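Local coordinates for RimK-related lysine biosynthesis protein (Thermococcus kodakarensis, PDB 5K2M) that probably acts as an ATP- and magnesium-dependent ligase of the RimK family, with an ATP-grasp fold, in amino-acid biosynthesis, probably that of lysine, at residues A[11-16]-A[245-250]; A[172-177]-A[228-233]; A[186-191]-A[201-206]. All blocks are in the same frame, centred on the assembly; numbering follows the deposited sequence.

Interactions 2 and 3 belong to one antiparallel sheet of the ATP-grasp domain, in which strands 201-204, 180-188, 170-177 and 225-233 lie side by side; their centres are about 11 Å apart. They meet at the nucleotide site, where Arg187 NH2 of interaction 3 lies 3.0 Å from the magnesium ligand Asp229 OD2 of interaction 2. Interaction 1, whose centre is about 17 Å from that of interaction 2 and about 18 Å from that of interaction 3, joins the helix starting near the N-terminus to the same domain. Tyr175 OH probably hydrogen-bonds to Glu247 O at 2.7 Å, linking interactions 1 and 2, while Asn250 CB packs on Ala202 CB, linking interactions 1 and 3.

Interaction 1 of 3, residues A[11-16]-A[245-250]; sequences RREEMA and NMEFKN
Glu13, from the first turn of helix 12-24, meets the N-terminus of helix 249-255 of the ATP-grasp domain and takes the N-H groups of the N-cap and of the first helical residue. Its OE1 accepts from Phe248 N at 2.8 Å, on the anti lone pair, and from Lys249 N at 3.0 Å, which comes from well above the carboxylate plane (59° out of it). Phe248 itself stands at the N-cap position of that helix. A bend at chi2 (90°) turns Glu13 CD toward the helix start, while Glu13 CG rests over the centre of one face of the Phe248 ring, 3.4 Å from its centroid, as a CH-pi contact. An alanine here would probably leave the N-H groups of Phe248 and Lys249 without this acceptor and strip the aliphatic cover from the ring centre. Further along, Arg11, Glu14 and Glu247 form a salt-bridge network. Arg11 grips Glu14 side-on, NE to OE1 at 3.0 Å and NH2 to OE2 at 2.9 Å, which fixes the rotation of the guanidinium. Its remaining nitrogen, NH1, bridges to Glu247 OE2 at 3.1 Å, with the two side chains crossing at about a right angle. The other Glu247 oxygen is held by Trp128, and Arg49 of strand 45-49 is a second partner of Glu14 OE2. The network thus ties residues at the start of the chain to a loop near the metal site. A water extends the link, accepting from Arg11 NH1 at 2.8 Å and donating to Asn245 O at 3.0 Å.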
loop_
_atom_site.group_PDB
_atom_site.type_symbol
_atom_site.label_atom_id
_atom_site.label_comp_id
_atom_site.label_asym_id
_atom_site.label_seq_id
_atom_site.Cartn_x
_atom_site.Cartn_y
_atom_site.Cartn_z
ATOM N N ARG A 11 25.190 4.517 44.352
ATOM C CA ARG A 11 26.441 4.379 45.104
ATOM C C ARG A 11 26.686 5.691 45.853
ATOM O O ARG A 11 25.921 6.649 45.722
ATOM C CB ARG A 11 27.630 4.075 44.165
ATOM C CG ARG A 11 27.490 2.812 43.328
ATOM C CD ARG A 11 28.435 2.777 42.125
ATOM N NE ARG A 11 28.097 3.765 41.102
ATOM C CZ ARG A 11 28.753 3.929 39.949
ATOM N NH1 ARG A 11 29.795 3.156 39.647
ATOM N NH2 ARG A 11 28.369 4.876 39.080
ATOM N N ARG A 12 27.744 5.735 46.646
ATOM C CA ARG A 12 28.089 6.948 47.362
ATOM C C ARG A 12 28.209 8.149 46.407
ATOM O O ARG A 12 27.721 9.231 46.708
ATOM C CB ARG A 12 29.381 6.728 48.153
ATOM C CG ARG A 12 30.046 7.993 48.668
ATOM C CD ARG A 12 29.159 8.799 49.612
ATOM N NE ARG A 12 29.540 10.212 49.596
ATOM C CZ ARG A 12 30.672 10.703 50.104
ATOM N NH1 ARG A 12 31.565 9.905 50.694
ATOM N NH2 ARG A 12 30.914 12.009 50.018
ATOM N N GLU A 13 28.851 7.953 45.262
ATOM C CA GLU A 13 28.965 9.004 44.252
ATOM C C GLU A 13 27.602 9.620 43.884
ATOM O O GLU A 13 27.464 10.851 43.855
ATOM C CB GLU A 13 29.658 8.484 42.988
ATOM C CG GLU A 13 31.167 8.283 43.112
ATOM C CD GLU A 13 31.574 6.887 43.584
ATOM O OE1 GLU A 13 32.757 6.525 43.389
ATOM O OE2 GLU A 13 30.731 6.152 44.154
ATOM N N GLU A 14 26.600 8.768 43.627
ATOM C CA GLU A 14 25.269 9.237 43.204
ATOM C C GLU A 14 24.536 9.983 44.311
ATOM O O GLU A 14 23.842 10.972 44.052
ATOM C CB GLU A 14 24.399 8.086 42.672
ATOM C CG GLU A 14 24.760 7.637 41.264
ATOM C CD GLU A 14 26.047 6.820 41.196
ATOM O OE1 GLU A 14 26.206 5.885 42.015
ATOM O OE2 GLU A 14 26.905 7.110 40.327
ATOM N N MET A 15 24.695 9.524 45.547
ATOM C CA MET A 15 24.093 10.220 46.686
ATOM C C MET A 15 24.730 11.603 46.884
ATOM O O MET A 15 24.049 12.556 47.239
ATOM C CB MET A 15 24.210 9.383 47.972
ATOM C CG MET A 15 23.508 8.019 47.938
ATOM S SD MET A 15 21.747 8.036 47.497
ATOM C CE MET A 15 21.033 9.124 48.734
ATOM N N ALA A 16 26.036 11.714 46.654
ATOM C CA ALA A 16 26.707 13.002 46.754
ATOM C C ALA A 16 26.245 13.909 45.605
ATOM O O ALA A 16 25.959 15.090 45.807
ATOM C CB ALA A 16 28.220 12.819 46.731
ATOM N N ASN A 245 32.335 7.820 33.037
ATOM C CA ASN A 245 31.395 7.696 34.168
ATOM C C ASN A 245 32.186 7.543 35.451
ATOM O O ASN A 245 32.130 6.520 36.124
ATOM C CB ASN A 245 30.414 6.524 33.989
ATOM C CG ASN A 245 29.237 6.565 34.993
ATOM O OD1 ASN A 245 29.048 7.535 35.740
ATOM N ND2 ASN A 245 28.439 5.497 35.005
ATOM N N MET A 246 32.937 8.583 35.768
ATOM C CA MET A 246 33.891 8.568 36.881
ATOM C C MET A 246 33.342 8.045 38.216
ATOM O O MET A 246 32.276 8.456 38.679
ATOM C CB MET A 246 34.450 9.978 37.081
ATOM C CG MET A 246 33.402 11.045 37.371
ATOM S SD MET A 246 34.086 12.679 37.723
ATOM C CE MET A 246 35.030 12.961 36.240
ATOM N N GLU A 247 34.074 7.131 38.835
ATOM C CA GLU A 247 33.910 6.892 40.263
ATOM C C GLU A 247 34.964 7.731 40.973
ATOM O O GLU A 247 36.023 8.036 40.403
ATOM C CB GLU A 247 34.021 5.399 40.608
ATOM C CG GLU A 247 32.741 4.598 40.348
ATOM C CD GLU A 247 32.916 3.111 40.613
ATOM O OE1 GLU A 247 33.792 2.508 39.981
ATOM O OE2 GLU A 247 32.182 2.535 41.445
ATOM N N PHE A 248 34.665 8.137 42.203
ATOM C CA PHE A 248 35.527 9.073 42.923
ATOM C C PHE A 248 35.430 9.053 44.448
ATOM O O PHE A 248 36.059 9.886 45.107
ATOM C CB PHE A 248 35.269 10.505 42.409
ATOM C CG PHE A 248 33.833 10.945 42.504
ATOM C CD1 PHE A 248 33.305 11.406 43.706
ATOM C CD2 PHE A 248 33.010 10.923 41.383
ATOM C CE1 PHE A 248 31.981 11.810 43.792
ATOM C CE2 PHE A 248 31.694 11.334 41.456
ATOM C CZ PHE A 248 31.173 11.776 42.660
ATOM N N LYS A 249 34.688 8.107 45.023
ATOM C CA LYS A 249 34.458 8.138 46.459
ATOM C C LYS A 249 35.760 8.018 47.250
ATOM O O LYS A 249 35.903 8.664 48.289
ATOM C CB LYS A 249 33.441 7.080 46.909
ATOM C CG LYS A 249 33.918 5.636 46.869
ATOM C CD LYS A 249 32.804 4.697 47.305
ATOM C CE LYS A 249 33.276 3.253 47.366
ATOM N NZ LYS A 249 33.635 2.710 46.022
ATOM N N ASN A 250 36.700 7.206 46.769
ATOM C CA ASN A 250 37.995 7.087 47.444
ATOM C C ASN A 250 38.855 8.317 47.172
ATOM O O ASN A 250 39.558 8.793 48.068
ATOM C CB ASN A 250 38.739 5.808 47.038
ATOM C CG ASN A 250 37.966 4.545 47.388
ATOM O OD1 ASN A 250 37.674 4.271 48.563
ATOM N ND2 ASN A 250 37.631 3.767 46.374
HETATM O O HOH W 1 30.420 4.355 37.211
#

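Interaction 2 of 3, residues A[172-177]-A[228-233]; sequences IRSYVI and IDIFES. With MG (magnesium ion), chain Q; ADP (adenosine-5'-diphosphate), chain O; PO4 (phosphate ion), chain P.
Arg173 and Asp229 face each other on adjacent antiparallel strands of the ATP-grasp sheet, on the face that holds ADP and magnesium. This is the densely gripped part of the contact. Asp229 OD2 binds magnesium at 2.0 Å, and ADP O1A and O1B, O1 of a phosphate ion, probably from the crystallisation liquor, a water and Glu241 complete the metal's ligands. Asp229 OD1 takes Arg173 NH1 at 2.7 Å in a salt bridge whose hydrogen bond is bent (130°) and weak. The same NH1 also donates to O3 of that phosphate ion at 3.0 Å, and lies close to Arg187 as a like charge, so Asp229 is likely to ease the repulsion. On the opposite face Ile172, Ser174, Ile228 and Ile230 pack against one another, with Ile172 CB 4.0 Å from Ile230 CB, and helix 208-219 lies against this face, Ser174 OG being hydrogen-bonded to Ser214 of that helix. The contact thins towards the partly exposed Glu232, whose carboxylate turns to Arg170; across the strands its CG lies on Ile172 CD1 at 3.7 Å. Towards the other end, Val176 CG2 touches Ile228 CD1. Between these ends the backbone ladder is close, Ile228 N donating to Ser174 O at 2.7 Å.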
loop_
_atom_site.group_PDB
_atom_site.type_symbol
_atom_site.label_atom_id
_atom_site.label_comp_id
_atom_site.label_asym_id
_atom_site.label_seq_id
_atom_site.Cartn_x
_atom_site.Cartn_y
_atom_site.Cartn_z
ATOM N N ILE A 172 48.307 6.644 38.488
ATOM C CA ILE A 172 47.764 7.951 38.872
ATOM C C ILE A 172 46.377 8.081 38.292
ATOM O O ILE A 172 46.137 7.710 37.152
ATOM C CB ILE A 172 48.662 9.101 38.358
ATOM C CG1 ILE A 172 49.998 9.095 39.108
ATOM C CG2 ILE A 172 47.969 10.465 38.494
ATOM C CD1 ILE A 172 51.121 9.753 38.324
ATOM N N ARG A 173 45.465 8.589 39.103
ATOM C CA ARG A 173 44.119 8.856 38.675
ATOM C C ARG A 173 43.815 10.325 38.928
ATOM O O ARG A 173 43.796 10.753 40.072
ATOM C CB ARG A 173 43.171 7.962 39.462
ATOM C CG ARG A 173 41.720 8.359 39.353
ATOM C CD ARG A 173 41.223 8.275 37.918
ATOM N NE ARG A 173 39.837 7.835 37.961
ATOM C CZ ARG A 173 39.334 6.728 37.431
ATOM N NH1 ARG A 173 40.055 5.879 36.711
ATOM N NH2 ARG A 173 38.042 6.510 37.593
ATOM N N SER A 174 43.571 11.085 37.862
ATOM C CA SER A 174 43.248 12.502 37.979
ATOM C C SER A 174 41.867 12.806 37.410
ATOM O O SER A 174 41.275 11.985 36.702
ATOM C CB SER A 174 44.304 13.359 37.279
ATOM O OG SER A 174 44.324 13.102 35.887
ATOM N N TYR A 175 41.359 13.992 37.733
ATOM C CA TYR A 175 40.012 14.392 37.362
ATOM C C TYR A 175 40.052 15.783 36.764
ATOM O O TYR A 175 40.669 16.676 37.333
ATOM C CB TYR A 175 39.110 14.365 38.591
ATOM C CG TYR A 175 38.948 12.991 39.186
ATOM C CD1 TYR A 175 39.891 12.479 40.082
ATOM C CD2 TYR A 175 37.859 12.198 38.849
ATOM C CE1 TYR A 175 39.747 11.213 40.623
ATOM C CE2 TYR A 175 37.706 10.929 39.382
ATOM C CZ TYR A 175 38.649 10.441 40.261
ATOM O OH TYR A 175 38.478 9.189 40.777
ATOM N N VAL A 176 39.417 15.937 35.604
ATOM C CA VAL A 176 39.280 17.202 34.923
ATOM C C VAL A 176 37.838 17.343 34.478
ATOM O O VAL A 176 37.301 16.497 33.748
ATOM C CB VAL A 176 40.202 17.311 33.695
ATOM C CG1 VAL A 176 40.013 18.653 32.988
ATOM C CG2 VAL A 176 41.656 17.157 34.111
ATOM N N ILE A 177 37.220 18.431 34.930
ATOM C CA ILE A 177 35.804 18.690 34.713
ATOM C C ILE A 177 35.687 20.052 34.040
ATOM O O ILE A 177 36.051 21.062 34.627
ATOM C CB ILE A 177 35.034 18.641 36.042
ATOM C CG1 ILE A 177 35.115 17.213 36.605
ATOM C CG2 ILE A 177 33.588 19.085 35.835
ATOM C CD1 ILE A 177 34.341 16.948 37.885
ATOM N N ILE A 228 40.934 10.477 34.434
ATOM C CA ILE A 228 42.035 10.150 33.565
ATOM C C ILE A 228 43.006 9.245 34.319
ATOM O O ILE A 228 43.250 9.463 35.505
ATOM C CB ILE A 228 42.726 11.445 33.107
ATOM C CG1 ILE A 228 41.683 12.363 32.453
ATOM C CG2 ILE A 228 43.873 11.125 32.144
ATOM C CD1 ILE A 228 42.091 13.805 32.358
ATOM N N ASP A 229 43.515 8.216 33.634
ATOM C CA ASP A 229 44.523 7.294 34.188
ATOM C C ASP A 229 45.905 7.564 33.590
ATOM O O ASP A 229 46.072 7.496 32.375
ATOM C CB ASP A 229 44.181 5.845 33.864
ATOM C CG ASP A 229 42.875 5.382 34.486
ATOM O OD1 ASP A 229 42.026 6.221 34.842
ATOM O OD2 ASP A 229 42.698 4.148 34.596
ATOM N N ILE A 230 46.892 7.815 34.447
ATOM C CA ILE A 230 48.242 8.165 34.011
ATOM C C ILE A 230 49.263 7.172 34.594
ATOM O O ILE A 230 49.104 6.715 35.724
ATOM C CB ILE A 230 48.570 9.625 34.420
ATOM C CG1 ILE A 230 47.707 10.601 33.612
ATOM C CG2 ILE A 230 50.042 9.945 34.214
ATOM C CD1 ILE A 230 47.664 12.017 34.165
ATOM N N PHE A 231 50.285 6.824 33.809
ATOM C CA PHE A 231 51.374 5.958 34.270
ATOM C C PHE A 231 52.688 6.714 34.368
ATOM O O PHE A 231 53.042 7.474 33.465
ATOM C CB PHE A 231 51.639 4.805 33.299
ATOM C CG PHE A 231 50.470 3.884 33.057
ATOM C CD1 PHE A 231 49.366 3.858 33.892
ATOM C CD2 PHE A 231 50.513 3.000 31.980
ATOM C CE1 PHE A 231 48.329 2.986 33.657
ATOM C CE2 PHE A 231 49.473 2.125 31.735
ATOM C CZ PHE A 231 48.374 2.118 32.578
ATOM N N GLU A 232 53.419 6.481 35.454
ATOM C CA GLU A 232 54.822 6.885 35.541
ATOM C C GLU A 232 55.667 5.779 34.929
ATOM O O GLU A 232 55.448 4.603 35.217
ATOM C CB GLU A 232 55.245 7.114 36.995
ATOM C CG GLU A 232 54.473 8.231 37.687
ATOM C CD GLU A 232 54.471 8.104 39.196
ATOM O OE1 GLU A 232 53.790 7.196 39.727
ATOM O OE2 GLU A 232 55.144 8.921 39.854
ATOM N N SER A 233 56.614 6.160 34.076
ATOM C CA SER A 233 57.532 5.218 33.450
ATOM C C SER A 233 58.899 5.861 33.326
ATOM O O SER A 233 59.033 7.072 33.505
ATOM C CB SER A 233 57.026 4.824 32.063
ATOM O OG SER A 233 57.226 5.874 31.139
HETATM MG MG MG Q . 41.593 2.488 34.299
HETATM P PB ADP O . 40.321 -0.244 32.979
HETATM O O1B ADP O . 40.746 0.439 34.250
HETATM O O2B ADP O . 39.849 -1.666 33.167
HETATM O O3B ADP O . 39.366 0.536 32.111
HETATM P PA ADP O . 43.098 0.263 32.335
HETATM O O1A ADP O . 42.972 1.546 33.131
HETATM O O2A ADP O . 43.780 0.385 31.011
HETATM O O3A ADP O . 41.674 -0.446 32.112
HETATM O "O5'" ADP O . 43.890 -0.829 33.203
HETATM C "C5'" ADP O . 43.612 -1.030 34.570
HETATM C "C4'" ADP O . 44.899 -0.954 35.374
HETATM O "O4'" ADP O . 45.804 -1.969 34.923
HETATM C "C3'" ADP O . 45.647 0.366 35.270
HETATM O "O3'" ADP O . 45.207 1.309 36.260
HETATM C "C2'" ADP O . 47.079 -0.081 35.492
HETATM O "O2'" ADP O . 47.385 -0.225 36.877
HETATM C "C1'" ADP O . 47.132 -1.461 34.883
HETATM N N9 ADP O . 47.580 -1.383 33.485
HETATM C C8 ADP O . 46.792 -1.256 32.397
HETATM N N7 ADP O . 47.516 -1.195 31.265
HETATM C C5 ADP O . 48.806 -1.271 31.639
HETATM C C6 ADP O . 50.096 -1.286 30.950
HETATM N N6 ADP O . 50.154 -1.189 29.605
HETATM N N1 ADP O . 51.204 -1.394 31.711
HETATM C C2 ADP O . 51.160 -1.488 33.047
HETATM N N3 ADP O . 50.026 -1.484 33.746
HETATM C C4 ADP O . 48.843 -1.387 33.104
HETATM P P PO4 P . 38.618 2.532 35.639
HETATM O O1 PO4 P . 40.117 2.723 35.644
HETATM O O2 PO4 P . 38.176 1.560 36.723
HETATM O O3 PO4 P . 37.983 3.877 35.890
HETATM O O4 PO4 P . 38.168 1.965 34.326
HETATM O O HOH W 2 42.648 1.919 36.086
#

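Interaction 3 of 3, residues A[186-191]-A[201-206]; sequences YRYSNH and KAEPCS
Tyr186 packs against Cys205 at the edge of the antiparallel ATP-grasp sheet, where strand 201-204 lines strand 180-188. With Cys205 SG anti to its own backbone N (chi1 173°), the sulfur comes over one face of the Tyr186 ring, 4.0 Å from the centroid, and nearest to CZ at 3.6 Å. Cys205 CB sits above the same face, offset toward the rim, so the contact is sulfur-aromatic and CH-pi at once. Arg170 adds a cation-pi contact to this ring. Tyr188 is used differently: its edge is met in plane by Glu203 CB, 3.7 Å from CE2, and the two side chains cross at about a right angle, while Tyr188 OH is hydrogen-bonded to Arg170. Lys201, bent at chi2 and chi3, lays its CE 3.5 Å from Tyr188 O. Tyr186, Tyr188, Lys201 and Glu203 share one face of the sheet; Arg187 and Ala202 project to the other. There Arg187 turns away from strand 201-204 into the nucleotide pocket, where it pairs with Asp171 and Asp229. Four backbone bonds hold the strands together, among them Tyr186 N to Glu203 O at 2.7 Å. Past the end of strand 180-188, an ST turn follows, in which His191 N donates to Ser189 OG at 2.9 Å.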
loop_
_atom_site.group_PDB
_atom_site.type_symbol
_atom_site.label_atom_id
_atom_site.label_comp_id
_atom_site.label_asym_id
_atom_site.label_seq_id
_atom_site.Cartn_x
_atom_site.Cartn_y
_atom_site.Cartn_z
ATOM N N TYR A 186 47.275 8.788 43.808
ATOM C CA TYR A 186 47.976 7.586 43.423
ATOM C C TYR A 186 47.052 6.421 43.783
ATOM O O TYR A 186 46.297 6.514 44.753
ATOM C CB TYR A 186 49.311 7.456 44.156
ATOM C CG TYR A 186 50.308 8.555 43.836
ATOM C CD1 TYR A 186 50.934 8.610 42.597
ATOM C CD2 TYR A 186 50.638 9.530 44.784
ATOM C CE1 TYR A 186 51.844 9.618 42.304
ATOM C CE2 TYR A 186 51.542 10.539 44.499
ATOM C CZ TYR A 186 52.143 10.574 43.260
ATOM O OH TYR A 186 53.040 11.564 42.970
ATOM N N ARG A 187 47.086 5.360 42.980
ATOM C CA ARG A 187 46.467 4.083 43.322
ATOM C C ARG A 187 47.579 3.044 43.484
ATOM O O ARG A 187 48.171 2.619 42.494
ATOM C CB ARG A 187 45.484 3.645 42.233
ATOM C CG ARG A 187 44.282 4.563 42.054
ATOM C CD ARG A 187 43.316 4.056 40.996
ATOM N NE ARG A 187 43.881 4.119 39.648
ATOM C CZ ARG A 187 43.175 4.035 38.517
ATOM N NH1 ARG A 187 41.854 3.886 38.527
ATOM N NH2 ARG A 187 43.800 4.122 37.354
ATOM N N TYR A 188 47.864 2.662 44.732
ATOM C CA TYR A 188 48.936 1.716 45.063
ATOM C C TYR A 188 48.436 0.272 45.071
ATOM O O TYR A 188 47.328 -0.009 45.518
ATOM C CB TYR A 188 49.529 2.024 46.454
ATOM C CG TYR A 188 50.433 3.242 46.514
ATOM C CD1 TYR A 188 51.784 3.144 46.206
ATOM C CD2 TYR A 188 49.935 4.492 46.882
ATOM C CE1 TYR A 188 52.616 4.253 46.256
ATOM C CE2 TYR A 188 50.760 5.608 46.932
ATOM C CZ TYR A 188 52.100 5.478 46.622
ATOM O OH TYR A 188 52.926 6.570 46.674
ATOM N N SER A 189 49.284 -0.642 44.616
ATOM C CA SER A 189 48.988 -2.071 44.684
ATOM C C SER A 189 50.281 -2.850 44.540
ATOM O O SER A 189 51.212 -2.399 43.886
ATOM C CB SER A 189 48.005 -2.483 43.578
ATOM O OG SER A 189 47.709 -3.871 43.624
ATOM N N ASN A 190 50.347 -4.016 45.165
ATOM C CA ASN A 190 51.442 -4.933 44.877
ATOM C C ASN A 190 51.131 -5.847 43.686
ATOM O O ASN A 190 51.963 -6.645 43.299
ATOM C CB ASN A 190 51.908 -5.715 46.120
ATOM C CG ASN A 190 50.765 -6.230 46.969
ATOM O OD1 ASN A 190 50.834 -6.189 48.204
ATOM N ND2 ASN A 190 49.708 -6.724 46.318
ATOM N N HIS A 191 49.947 -5.709 43.091
ATOM C CA HIS A 191 49.681 -6.283 41.771
ATOM C C HIS A 191 49.816 -5.169 40.718
ATOM O O HIS A 191 49.529 -4.005 41.016
ATOM C CB HIS A 191 48.291 -6.917 41.729
ATOM C CG HIS A 191 48.101 -7.888 40.601
ATOM N ND1 HIS A 191 47.437 -7.561 39.437
ATOM C CD2 HIS A 191 48.494 -9.178 40.459
ATOM C CE1 HIS A 191 47.421 -8.608 38.631
ATOM N NE2 HIS A 191 48.055 -9.602 39.226
ATOM N N LYS A 201 44.670 1.112 46.520
ATOM C CA LYS A 201 44.563 1.996 47.684
ATOM C C LYS A 201 44.878 3.447 47.305
ATOM O O LYS A 201 45.945 3.729 46.740
ATOM C CB LYS A 201 45.536 1.536 48.773
ATOM C CG LYS A 201 45.181 0.196 49.409
ATOM C CD LYS A 201 46.420 -0.566 49.866
ATOM C CE LYS A 201 47.077 -1.313 48.707
ATOM N NZ LYS A 201 48.400 -1.903 49.062
ATOM N N ALA A 202 43.965 4.366 47.637
ATOM C CA ALA A 202 44.086 5.774 47.216
ATOM C C ALA A 202 44.990 6.595 48.134
ATOM O O ALA A 202 44.967 6.423 49.339
ATOM C CB ALA A 202 42.717 6.416 47.122
ATOM N N GLU A 203 45.765 7.498 47.538
ATOM C CA GLU A 203 46.668 8.389 48.258
ATOM C C GLU A 203 46.704 9.706 47.466
ATOM O O GLU A 203 46.666 9.663 46.245
ATOM C CB GLU A 203 48.063 7.758 48.296
ATOM C CG GLU A 203 48.817 7.879 49.608
ATOM C CD GLU A 203 48.531 6.737 50.561
ATOM O OE1 GLU A 203 47.347 6.501 50.871
ATOM O OE2 GLU A 203 49.496 6.082 51.015
ATOM N N PRO A 204 46.779 10.877 48.140
ATOM C CA PRO A 204 46.713 12.122 47.356
ATOM C C PRO A 204 47.943 12.348 46.463
ATOM O O PRO A 204 49.056 11.991 46.845
ATOM C CB PRO A 204 46.602 13.218 48.430
ATOM C CG PRO A 204 47.207 12.623 49.651
ATOM C CD PRO A 204 47.077 11.129 49.561
ATOM N N CYS A 205 47.725 12.895 45.271
ATOM C CA CYS A 205 48.815 13.168 44.328
ATOM C C CYS A 205 48.893 14.647 44.006
ATOM O O CYS A 205 47.930 15.224 43.502
ATOM C CB CYS A 205 48.622 12.397 43.032
ATOM S SG CYS A 205 49.828 12.860 41.768
ATOM N N SER A 206 50.055 15.238 44.258
ATOM C CA SER A 206 50.246 16.678 44.113
ATOM C C SER A 206 51.334 17.078 43.111
ATOM O O SER A 206 51.820 18.207 43.136
ATOM C CB SER A 206 50.588 17.280 45.477
ATOM O OG SER A 206 50.158 18.620 45.498
#